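Local structure of conserved protein (Methanosarcina mazei, 2NR4) at the interface of chains A and B. The protein is of unknown function but binds flavin mononucleotide and belongs to the DUF447 family. Numbering follows the deposited sequence. Chains: chain A/B, Conserved hypothetical protein.

Contact 1: the interface of chains A and B. Residues chain A 32, 160-161, 164-165; chain B 156, 158, 161.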
# COMPACT_ATOMS: atom_id res chain seq x y z
N GLU A 32 -4.74 7.73 -1.54
CA GLU A 32 -3.65 8.70 -1.32
C GLU A 32 -2.84 8.81 -2.59
O GLU A 32 -2.07 7.88 -2.97
CB GLU A 32 -2.76 8.29 -0.14
CG GLU A 32 -3.55 7.98 1.17
CD GLU A 32 -4.16 9.21 1.84
OE1 GLU A 32 -3.90 10.37 1.38
OE2 GLU A 32 -4.92 9.03 2.84
N PHE A 160 7.02 1.19 3.26
CA PHE A 160 6.37 2.22 2.44
C PHE A 160 5.23 2.88 3.22
O PHE A 160 5.12 4.11 3.29
CB PHE A 160 5.83 1.63 1.13
CG PHE A 160 5.11 2.64 0.29
CD1 PHE A 160 5.83 3.43 -0.61
CD2 PHE A 160 3.73 2.88 0.45
CE1 PHE A 160 5.21 4.41 -1.37
CE2 PHE A 160 3.07 3.88 -0.33
CZ PHE A 160 3.83 4.66 -1.25
N ASN A 161 4.41 2.05 3.88
CA ASN A 161 3.31 2.57 4.67
C ASN A 161 3.79 3.48 5.80
O ASN A 161 3.15 4.48 6.12
CB ASN A 161 2.49 1.40 5.23
CG ASN A 161 1.86 0.55 4.14
OD1 ASN A 161 1.88 0.87 2.95
ND2 ASN A 161 1.30 -0.60 4.56
N LEU A 164 4.56 6.95 4.49
CA LEU A 164 3.31 7.70 4.34
C LEU A 164 2.88 8.31 5.69
O LEU A 164 2.52 9.50 5.77
CB LEU A 164 2.23 6.74 3.86
CG LEU A 164 1.29 7.19 2.78
CD1 LEU A 164 2.16 7.64 1.56
CD2 LEU A 164 0.35 5.99 2.37
N GLU A 165 2.86 7.49 6.74
CA GLU A 165 2.48 7.96 8.06
C GLU A 165 3.46 9.02 8.54
O GLU A 165 3.01 10.09 9.03
CB GLU A 165 2.40 6.80 9.07
CG GLU A 165 1.29 5.80 8.75
CD GLU A 165 -0.10 6.42 8.68
OE1 GLU A 165 -0.45 7.20 9.58
OE2 GLU A 165 -0.84 6.17 7.71
N PRO B 156 -2.26 3.51 -2.71
CA PRO B 156 -2.09 3.60 -1.25
C PRO B 156 -3.37 4.02 -0.55
O PRO B 156 -4.09 4.94 -1.02
CB PRO B 156 -0.99 4.66 -1.11
CG PRO B 156 -0.18 4.48 -2.35
CD PRO B 156 -1.25 4.35 -3.41
N ARG B 158 -4.63 4.41 3.56
CA ARG B 158 -4.17 4.34 4.94
C ARG B 158 -5.07 3.43 5.79
O ARG B 158 -4.65 2.91 6.80
CB ARG B 158 -4.13 5.73 5.56
CG ARG B 158 -3.01 6.58 5.01
CD ARG B 158 -3.09 7.99 5.58
NE ARG B 158 -2.69 8.01 6.97
CZ ARG B 158 -3.05 8.94 7.83
NH1 ARG B 158 -3.89 9.91 7.45
NH2 ARG B 158 -2.63 8.88 9.08
N ASN B 161 -3.77 0.07 5.12
CA ASN B 161 -2.54 -0.02 5.90
C ASN B 161 -2.80 -0.24 7.38
O ASN B 161 -2.01 -0.95 8.07
CB ASN B 161 -1.64 1.19 5.65
CG ASN B 161 -1.28 1.34 4.20
OD1 ASN B 161 -1.55 0.43 3.36
ND2 ASN B 161 -0.69 2.51 3.86
O HOH W 1 -6.12 6.74 2.87
O HOH W 2 0.81 -1.10 7.32
O HOH W 3 0.23 4.29 5.83
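A:Asn161 and B:Asn161 meet where helix 158-176 of chain A faces helix 158-173 of chain B, at the two-fold axis of this DUF447 flavoprotein pair. Here the packing is tight: the two amides lie stacked, their planes 17° apart. Although A:Asn161 OD1 comes within 3.2 Å of B:Asn161 ND2, the N-H points elsewhere, so the amides touch face on face without bonding each other. Asparagine suits the place because it is flat enough to stack and still has polar atoms for the waters that border the pair: ND2 of each amide binds one, the first held also by B:Asn161 O, the second by A:Asn161 O and A:Glu165 OE2. Beside the amides, the B:Pro156 ring packs against the rim of A:Phe160, with CG 3.9 Å from CE2, and against A:Leu164 CD2. The B:Pro156 carbonyl O accepts the backbone N-H of A:Glu32 at 2.9 Å, tying the loop to strand 29-37.

The other flank is polar and looser, bridged by water. B:Arg158 grips A:Glu165 side-on: NE reaches OE2 at 2.7 Å and NH2 reaches OE1 at 2.8 Å, a salt bridge that uses both carboxylate oxygens. The arginine chain turns at chi3 (73°), which swings its guanidinium to within 30° of the carboxylate plane. A:Glu32 approaches its aliphatic part, with OE2 3.4 Å from B:Arg158 CD, and a water joins that OE2 to B:Arg158 N; its negative charge would probably add to the favourable field around the guanidinium.

Contact 2: the interface of chains A and B. Residues chain A 25, 27, 31, 80; chain B 152-156.
The extended loop that precedes helix 158-173 of chain B, residues B:Glu152 to B:Pro156, lies against the segment of chain A that leads into strand 29-37. A:Arg27 bends over this loop, its chain turned at chi2 (-90°) and chi3 (-58°), and lays one guanidinium face over the CB of B:Glu152. Its NH1 donates to the backbone O of B:Leu153 at 2.9 Å, coming from above the carbonyl plane. NE also pairs with the carboxylate of B:Glu152 in a salt bridge, modelled very short, with the two planes nearly perpendicular; its exact geometry is doubtful. Arginine fits because it can offer charge, N-H groups and a flat face at once. Were A:Arg27 replaced by an alanine, the B:Leu153 carbonyl would probably lose this donor, and B:Glu152 both its cationic mate and the flat face over its CB.

B:Val155 carries the apolar side of the contact. Its CG1 abuts A:Arg27 CG at 3.5 Å and A:Ser31 CB at 3.8 Å, with A:Gly25 O 3.3 Å from it. B:Leu153 CD2 packs 4.0 Å from A:Gly25 CA; the phi of 89° at this residue is one that glycine adopts readily. Behind this surface, A:Ser31 OG accepts the backbone N-H of A:Arg27 at 3.1 Å, bracing the turn that presents the arginine. In the fold, A:Gly25 follows 3-10 helix 21-24, while A:Ser31 lies in strand 29-37 and A:Val80 directly after strand 75-79.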
# COMPACT_ATOMS: atom_id res chain seq x y z
N GLY A 25 -6.90 4.09 -10.24
CA GLY A 25 -6.46 4.18 -8.85
C GLY A 25 -7.36 5.00 -7.97
O GLY A 25 -7.02 5.22 -6.82
N ARG A 27 -10.32 4.67 -5.91
CA ARG A 27 -11.06 3.53 -5.35
C ARG A 27 -11.89 3.96 -4.18
O ARG A 27 -11.74 5.09 -3.66
CB ARG A 27 -10.09 2.47 -4.81
CG ARG A 27 -8.85 2.21 -5.60
CD ARG A 27 -9.07 1.16 -6.59
NE ARG A 27 -9.50 -0.08 -5.93
CZ ARG A 27 -8.70 -1.09 -5.61
NH1 ARG A 27 -7.40 -1.02 -5.87
NH2 ARG A 27 -9.22 -2.18 -5.03
N SER A 31 -8.13 7.52 -1.33
CA SER A 31 -7.01 7.04 -2.15
C SER A 31 -5.92 8.11 -2.02
O SER A 31 -6.16 9.27 -2.35
CB SER A 31 -7.47 6.90 -3.62
OG SER A 31 -8.48 5.88 -3.79
N VAL A 80 -1.21 8.54 -9.49
CA VAL A 80 -0.89 7.35 -8.66
C VAL A 80 0.61 7.14 -8.67
O VAL A 80 1.22 7.03 -9.75
CB VAL A 80 -1.63 6.05 -9.12
CG1 VAL A 80 -1.11 4.85 -8.30
CG2 VAL A 80 -3.16 6.23 -8.99
N GLU B 152 -9.05 -3.72 -10.23
CA GLU B 152 -8.83 -2.29 -9.97
C GLU B 152 -7.33 -2.02 -9.79
O GLU B 152 -6.58 -2.95 -9.46
CB GLU B 152 -9.64 -1.84 -8.74
CG GLU B 152 -11.15 -2.20 -8.83
CD GLU B 152 -12.06 -1.63 -7.74
OE1 GLU B 152 -11.60 -0.99 -6.78
OE2 GLU B 152 -13.29 -1.82 -7.86
N LEU B 153 -6.88 -0.78 -10.00
CA LEU B 153 -5.46 -0.47 -9.85
C LEU B 153 -5.17 -0.24 -8.37
O LEU B 153 -5.87 0.53 -7.74
CB LEU B 153 -5.12 0.82 -10.65
CG LEU B 153 -3.68 1.34 -10.60
CD1 LEU B 153 -2.72 0.38 -11.32
CD2 LEU B 153 -3.60 2.73 -11.23
N PRO B 154 -4.15 -0.92 -7.80
CA PRO B 154 -3.81 -0.73 -6.38
C PRO B 154 -3.43 0.73 -6.12
O PRO B 154 -2.81 1.36 -6.96
CB PRO B 154 -2.55 -1.60 -6.20
CG PRO B 154 -2.68 -2.63 -7.25
CD PRO B 154 -3.25 -1.92 -8.43
N VAL B 155 -3.80 1.27 -4.97
CA VAL B 155 -3.44 2.67 -4.66
C VAL B 155 -3.22 2.69 -3.18
O VAL B 155 -3.90 1.92 -2.46
CB VAL B 155 -4.57 3.68 -5.08
CG1 VAL B 155 -5.88 3.50 -4.27
CG2 VAL B 155 -4.06 5.14 -4.95
N PRO B 156 -2.26 3.51 -2.71
CA PRO B 156 -2.09 3.60 -1.25
C PRO B 156 -3.37 4.02 -0.55
O PRO B 156 -4.09 4.94 -1.02
CB PRO B 156 -0.99 4.66 -1.11
CG PRO B 156 -0.18 4.48 -2.35
CD PRO B 156 -1.25 4.35 -3.41

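Contact 3: the interface of chains A and B. Residues chain A 153-155; chain B 25, 80, 82, 117, 145.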
# COMPACT_ATOMS: atom_id res chain seq x y z
N LEU A 153 5.44 -5.84 -9.55
CA LEU A 153 4.08 -5.99 -9.01
C LEU A 153 3.99 -5.25 -7.69
O LEU A 153 4.79 -5.50 -6.83
CB LEU A 153 3.79 -7.49 -8.71
CG LEU A 153 2.31 -7.81 -8.48
CD1 LEU A 153 1.50 -7.46 -9.69
CD2 LEU A 153 2.07 -9.30 -8.07
N PRO A 154 2.98 -4.36 -7.50
CA PRO A 154 2.80 -3.74 -6.18
C PRO A 154 2.51 -4.80 -5.13
O PRO A 154 1.82 -5.78 -5.43
CB PRO A 154 1.53 -2.90 -6.38
CG PRO A 154 1.50 -2.64 -7.84
CD PRO A 154 1.97 -3.87 -8.46
N VAL A 155 3.04 -4.61 -3.93
CA VAL A 155 2.78 -5.56 -2.82
C VAL A 155 2.75 -4.76 -1.53
O VAL A 155 3.54 -3.77 -1.42
CB VAL A 155 3.85 -6.70 -2.77
CG1 VAL A 155 5.22 -6.15 -2.30
CG2 VAL A 155 3.42 -7.84 -1.81
N GLY B 25 5.61 -9.99 -7.05
CA GLY B 25 5.39 -9.27 -5.78
C GLY B 25 6.43 -9.53 -4.70
O GLY B 25 6.25 -9.09 -3.54
N VAL B 80 0.21 -13.08 -3.30
CA VAL B 80 0.00 -11.62 -3.22
C VAL B 80 -1.48 -11.38 -3.16
O VAL B 80 -2.21 -11.84 -4.03
CB VAL B 80 0.61 -10.90 -4.39
CG1 VAL B 80 0.13 -9.40 -4.39
CG2 VAL B 80 2.15 -11.04 -4.34
N TYR B 82 -4.49 -8.25 -2.24
CA TYR B 82 -4.76 -6.85 -1.92
C TYR B 82 -6.06 -6.70 -1.10
O TYR B 82 -6.44 -5.60 -0.73
CB TYR B 82 -4.92 -6.04 -3.20
CG TYR B 82 -3.73 -6.09 -4.13
CD1 TYR B 82 -2.42 -5.93 -3.65
CD2 TYR B 82 -3.91 -6.21 -5.51
CE1 TYR B 82 -1.33 -5.97 -4.53
CE2 TYR B 82 -2.82 -6.21 -6.38
CZ TYR B 82 -1.54 -6.08 -5.89
OH TYR B 82 -0.44 -6.09 -6.74
N ILE B 117 -3.26 -12.78 -6.44
CA ILE B 117 -2.97 -12.04 -7.65
C ILE B 117 -1.83 -12.72 -8.36
O ILE B 117 -1.85 -12.87 -9.59
CB ILE B 117 -2.68 -10.54 -7.34
CG1 ILE B 117 -4.02 -9.82 -7.14
CG2 ILE B 117 -1.90 -9.90 -8.47
CD1 ILE B 117 -4.44 -9.80 -5.76
N PHE B 145 0.61 -16.09 -12.37
CA PHE B 145 -0.08 -14.80 -12.29
C PHE B 145 -1.55 -15.03 -12.61
O PHE B 145 -1.88 -15.77 -13.54
CB PHE B 145 0.58 -13.81 -13.27
CG PHE B 145 0.16 -12.37 -13.07
CD1 PHE B 145 0.73 -11.60 -12.05
CD2 PHE B 145 -0.80 -11.79 -13.90
CE1 PHE B 145 0.34 -10.26 -11.85
CE2 PHE B 145 -1.20 -10.44 -13.72
CZ PHE B 145 -0.62 -9.67 -12.69
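A:Leu153 is the apolar centre of this DUF447 dimer contact, packing against B:Phe145, B:Ile117 and B:Val80. Its chi1 (-166°) carries CG away from the backbone N toward chain B, and chi2 (60°) turns CD1 to B:Phe145 and CD2 to B:Ile117. CD1 meets the edge of B:Phe145, lying in the ring plane, 3.7 Å from CE1. CD2 instead rests 4.0 Å from B:Ile117 CG2 and 4.1 Å from B:Val80 CG2. A forked leucine suits a place with separate aromatic and aliphatic neighbours, and the branched side chains of B:Val80 and B:Ile117 offer it methyl surface.

Next to this centre, A:Leu153 CB packs 3.8 Å from CA of B:Gly25, whose positive phi is readily adopted by glycine. B:Gly25 also turns its carbonyl O toward A:Val155, whose CG1 lies 3.4 Å away; this is van der Waals packing of a methyl on a polar atom.

At the polar rim, B:Tyr82 OH donates a hydrogen bond of 2.6 Å to the backbone O of A:Pro154. The acceptor lies in the plane of the tyrosine ring, at its edge, while the hydroxyl is tilted 31° from the carbonyl plane. Tyrosine is well matched to this boundary, since its hydroxyl both bonds the loop and packs 3.8 Å from A:Leu153 CD1. A:Pro154 has no backbone N-H of its own to satisfy, and its ring CD lies 3.7 Å from the same B:Tyr82 OH.

The C-alpha centres of contacts 1 and 2 are about 12 Å apart, those of contacts 2 and 3 about 13 Å, and those of contacts 1 and 3 about 16 Å. Contacts 1 and 2 share B:Pro156, through which the chain B loop continues toward its helix. Contacts 2 and 3 use the same loop in opposite chains: residues 153-155 meet Gly25 and Val80 of the partner in both, as two-fold symmetry requires. This reciprocal packing of each loop on the partner, with the helices meeting at the axis, is consistent with a dimer, though the structure alone does not show that it forms in the cell.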